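Local coordinates for protein salivary nitrophorin (Cimex lectularius, PDB 2IMQ) that carries nitric oxide on heme b in bed bug saliva and delivers it to the victim during feeding, causing vasodilation, at residues V218-T223 against Y260-N265. Sequence-based numbering, arbitrary orientation.
Sequences VTFKPT and YNSLTN
The carbonyl O of Y260 and the backbone N of T219 share one water. This water donates to Y260 O at 2.6 Å and accepts from T219 N at 2.9 Å. A second water donates to K221 O at 2.5 Å and is hydrogen-bonded to S262 OG. No direct hydrogen bond joins the two segments, so the polar links run through these waters. Between them sits the F220 ring. CB of F220 points at the strand, and chi1 of 50° puts CG between the backbone N and the carbonyl carbon. One face of the ring covers the N261–S262 peptide, with S262 N 3.7 Å above the ring centre. V218 CG1 covers the opposite face. The F220 edge points at the face of Y260 in a T-shaped stack, with planes at 81°. F220 CE2 lies 3.8 Å from Y260 CD2.

In this DNase I-like beta-sandwich, 255-262 is an outermost strand of the six-stranded sheet. The loop that follows helix 201-206 packs against its end. W241 also meets the F220 ring, and its NE1 bonds to F220 O. V218 CG2 touches Y260 CE2 at 3.6 Å. The Y260 hydroxyl bonds to E215 OE2 and to A245 N, which fixes the far end of the ring. At the other end of the contact, T223 CG2 meets S262 CB at 3.6 Å, while T223 OG1 bonds to T242 OG1.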
ATOM      1  N   VAL A 218      -3.008 -14.475   1.004  1.00 19.03           N
ATOM      2  CA  VAL A 218      -2.674 -14.271  -0.388  1.00 18.42           C
ATOM      3  C   VAL A 218      -3.096 -15.501  -1.178  1.00 17.67           C
ATOM      4  O   VAL A 218      -2.653 -16.584  -0.910  1.00 18.43           O
ATOM      5  CB  VAL A 218      -1.153 -14.073  -0.563  1.00 19.00           C
ATOM      6  CG1 VAL A 218      -0.775 -14.005  -1.996  1.00 19.43           C
ATOM      7  CG2 VAL A 218      -0.713 -12.786   0.169  1.00 19.21           C
ATOM      8  N   THR A 219      -3.922 -15.286  -2.186  1.00 18.57           N
ATOM      9  CA  THR A 219      -4.352 -16.346  -3.100  1.00 19.29           C
ATOM     10  C   THR A 219      -3.981 -16.092  -4.536  1.00 18.78           C
ATOM     11  O   THR A 219      -4.309 -16.916  -5.382  1.00 22.21           O
ATOM     12  CB  THR A 219      -5.882 -16.552  -3.003  1.00 20.78           C
ATOM     13  OG1 THR A 219      -6.544 -15.381  -3.465  1.00 23.75           O
ATOM     14  CG2 THR A 219      -6.280 -16.733  -1.619  1.00 23.83           C
ATOM     15  N   PHE A 220      -3.371 -14.955  -4.831  1.00 16.63           N
ATOM     16  CA  PHE A 220      -3.009 -14.551  -6.142  1.00 17.26           C
ATOM     17  C   PHE A 220      -1.533 -14.826  -6.366  1.00 14.70           C
ATOM     18  O   PHE A 220      -0.700 -14.853  -5.460  1.00 15.14           O
ATOM     19  CB  PHE A 220      -3.349 -13.079  -6.376  1.00 16.68           C
ATOM     20  CG  PHE A 220      -2.854 -12.111  -5.308  1.00 16.63           C
ATOM     21  CD1 PHE A 220      -1.677 -11.416  -5.467  1.00 15.92           C
ATOM     22  CD2 PHE A 220      -3.613 -11.864  -4.188  1.00 17.43           C
ATOM     23  CE1 PHE A 220      -1.257 -10.516  -4.502  1.00 16.50           C
ATOM     24  CE2 PHE A 220      -3.199 -10.993  -3.235  1.00 16.97           C
ATOM     25  CZ  PHE A 220      -2.010 -10.301  -3.416  1.00 15.96           C
ATOM     26  N   LYS A 221      -1.205 -14.958  -7.645  1.00 16.43           N
ATOM     27  CA  LYS A 221       0.127 -15.213  -8.085  1.00 16.75           C
ATOM     28  C   LYS A 221       1.004 -13.977  -7.884  1.00 14.93           C
ATOM     29  O   LYS A 221       0.492 -12.878  -7.706  1.00 15.13           O
ATOM     30  CB  LYS A 221       0.178 -15.650  -9.536  1.00 18.31           C
ATOM     31  CG  LYS A 221      -0.527 -16.963  -9.685  1.00 21.12           C
ATOM     32  CD  LYS A 221      -0.649 -17.344 -11.116  1.00 24.22           C
ATOM     33  CE  LYS A 221      -1.443 -18.638 -11.240  1.00 29.13           C
ATOM     34  NZ  LYS A 221      -1.000 -19.748 -10.380  1.00 32.32           N
ATOM     35  N   PRO A 222       2.312 -14.180  -7.805  1.00 13.63           N
ATOM     36  CA  PRO A 222       3.211 -13.060  -7.654  1.00 14.14           C
ATOM     37  C   PRO A 222       2.874 -11.929  -8.590  1.00 13.37           C
ATOM     38  O   PRO A 222       2.533 -12.155  -9.753  1.00 14.26           O
ATOM     39  CB  PRO A 222       4.560 -13.675  -7.962  1.00 14.37           C
ATOM     40  CG  PRO A 222       4.397 -15.078  -7.411  1.00 15.41           C
ATOM     41  CD  PRO A 222       3.023 -15.461  -7.819  1.00 14.88           C
ATOM     42  N   THR A 223       3.086 -10.706  -8.127  1.00 13.58           N
ATOM     43  CA  THR A 223       2.709  -9.511  -8.878  1.00 14.20           C
ATOM     44  C   THR A 223       3.886  -8.870  -9.639  1.00 13.82           C
ATOM     45  O   THR A 223       3.730  -7.826 -10.276  1.00 16.33           O
ATOM     46  CB  THR A 223       2.117  -8.484  -7.933  1.00 14.80           C
ATOM     47  OG1 THR A 223       3.074  -8.154  -6.900  1.00 14.87           O
ATOM     48  CG2 THR A 223       0.836  -8.995  -7.306  1.00 15.90           C
ATOM     49  N   TYR A 260      -8.428  -9.405  -0.995  1.00 16.70           N
ATOM     50  CA  TYR A 260      -7.030  -9.015  -1.212  1.00 15.87           C
ATOM     51  C   TYR A 260      -6.652  -9.621  -2.533  1.00 16.27           C
ATOM     52  O   TYR A 260      -6.660 -10.827  -2.672  1.00 17.51           O
ATOM     53  CB  TYR A 260      -6.189  -9.560  -0.069  1.00 16.70           C
ATOM     54  CG  TYR A 260      -4.747  -9.152   0.000  1.00 15.70           C
ATOM     55  CD1 TYR A 260      -4.325  -7.833  -0.304  1.00 15.01           C
ATOM     56  CD2 TYR A 260      -3.780 -10.044   0.434  1.00 14.88           C
ATOM     57  CE1 TYR A 260      -3.010  -7.452  -0.151  1.00 15.46           C
ATOM     58  CE2 TYR A 260      -2.457  -9.639   0.604  1.00 14.60           C
ATOM     59  CZ  TYR A 260      -2.068  -8.352   0.300  1.00 14.51           C
ATOM     60  OH  TYR A 260      -0.760  -8.008   0.430  1.00 14.39           O
ATOM     61  N   ASN A 261      -6.433  -8.797  -3.522  1.00 15.45           N
ATOM     62  CA  ASN A 261      -6.177  -9.255  -4.857  1.00 18.13           C
ATOM     63  C   ASN A 261      -5.268  -8.342  -5.620  1.00 16.11           C
ATOM     64  O   ASN A 261      -5.371  -7.129  -5.506  1.00 17.62           O
ATOM     65  CB  ASN A 261      -7.497  -9.283  -5.668  1.00 19.90           C
ATOM     66  CG  ASN A 261      -8.551 -10.213  -5.119  1.00 24.83           C
ATOM     67  OD1 ASN A 261      -8.597 -11.383  -5.466  1.00 31.16           O
ATOM     68  ND2 ASN A 261      -9.450  -9.687  -4.324  1.00 28.32           N
ATOM     69  N   SER A 262      -4.431  -8.909  -6.479  1.00 16.77           N
ATOM     70  CA  SER A 262      -3.785  -8.150  -7.511  1.00 16.24           C
ATOM     71  C   SER A 262      -4.815  -7.845  -8.608  1.00 18.03           C
ATOM     72  O   SER A 262      -5.745  -8.593  -8.828  1.00 20.42           O
ATOM     73  CB  SER A 262      -2.628  -8.917  -8.118  1.00 16.85           C
ATOM     74  OG  SER A 262      -3.077 -10.163  -8.617  1.00 19.88           O
ATOM     75  N   LEU A 263      -4.580  -6.734  -9.267  1.00 17.01           N
ATOM     76  CA  LEU A 263      -5.436  -6.296 -10.369  1.00 18.21           C
ATOM     77  C   LEU A 263      -4.714  -6.495 -11.664  1.00 20.08           C
ATOM     78  O   LEU A 263      -3.984  -5.653 -12.197  1.00 20.60           O
ATOM     79  CB  LEU A 263      -5.820  -4.857 -10.174  1.00 19.52           C
ATOM     80  CG  LEU A 263      -6.479  -4.518  -8.859  1.00 18.68           C
ATOM     81  CD1 LEU A 263      -6.783  -3.033  -8.832  1.00 22.84           C
ATOM     82  CD2 LEU A 263      -7.719  -5.345  -8.591  1.00 23.99           C
ATOM     83  N   THR A 264      -4.944  -7.679 -12.205  1.00 23.81           N
ATOM     84  CA  THR A 264      -4.159  -8.142 -13.337  1.00 26.54           C
ATOM     85  C   THR A 264      -4.542  -7.406 -14.641  1.00 26.12           C
ATOM     86  O   THR A 264      -3.756  -7.420 -15.579  1.00 27.23           O
ATOM     87  CB  THR A 264      -4.239  -9.675 -13.453  1.00 27.49           C
ATOM     88  OG1 THR A 264      -5.586 -10.110 -13.424  1.00 31.53           O
ATOM     89  CG2 THR A 264      -3.578 -10.337 -12.182  1.00 29.92           C
ATOM     90  N   ASN A 265      -5.668  -6.677 -14.661  1.00 27.44           N
ATOM     91  CA  ASN A 265      -6.044  -5.829 -15.839  1.00 28.01           C
ATOM     92  C   ASN A 265      -5.196  -4.591 -16.035  1.00 29.10           C
ATOM     93  O   ASN A 265      -5.219  -3.965 -17.090  1.00 31.08           O
ATOM     94  CB  ASN A 265      -7.516  -5.404 -15.736  1.00 29.55           C
ATOM     95  CG  ASN A 265      -8.456  -6.536 -15.988  1.00 31.37           C
ATOM     96  OD1 ASN A 265      -8.117  -7.487 -16.726  1.00 34.56           O
ATOM     97  ND2 ASN A 265      -9.637  -6.469 -15.390  1.00 34.00           N
TER
HETATM   98  O   HOH W   1      -5.721 -13.097  -1.724  1.00 19.31           O
HETATM   99  O   HOH W   2      -0.941 -11.633  -9.407  1.00 53.33           O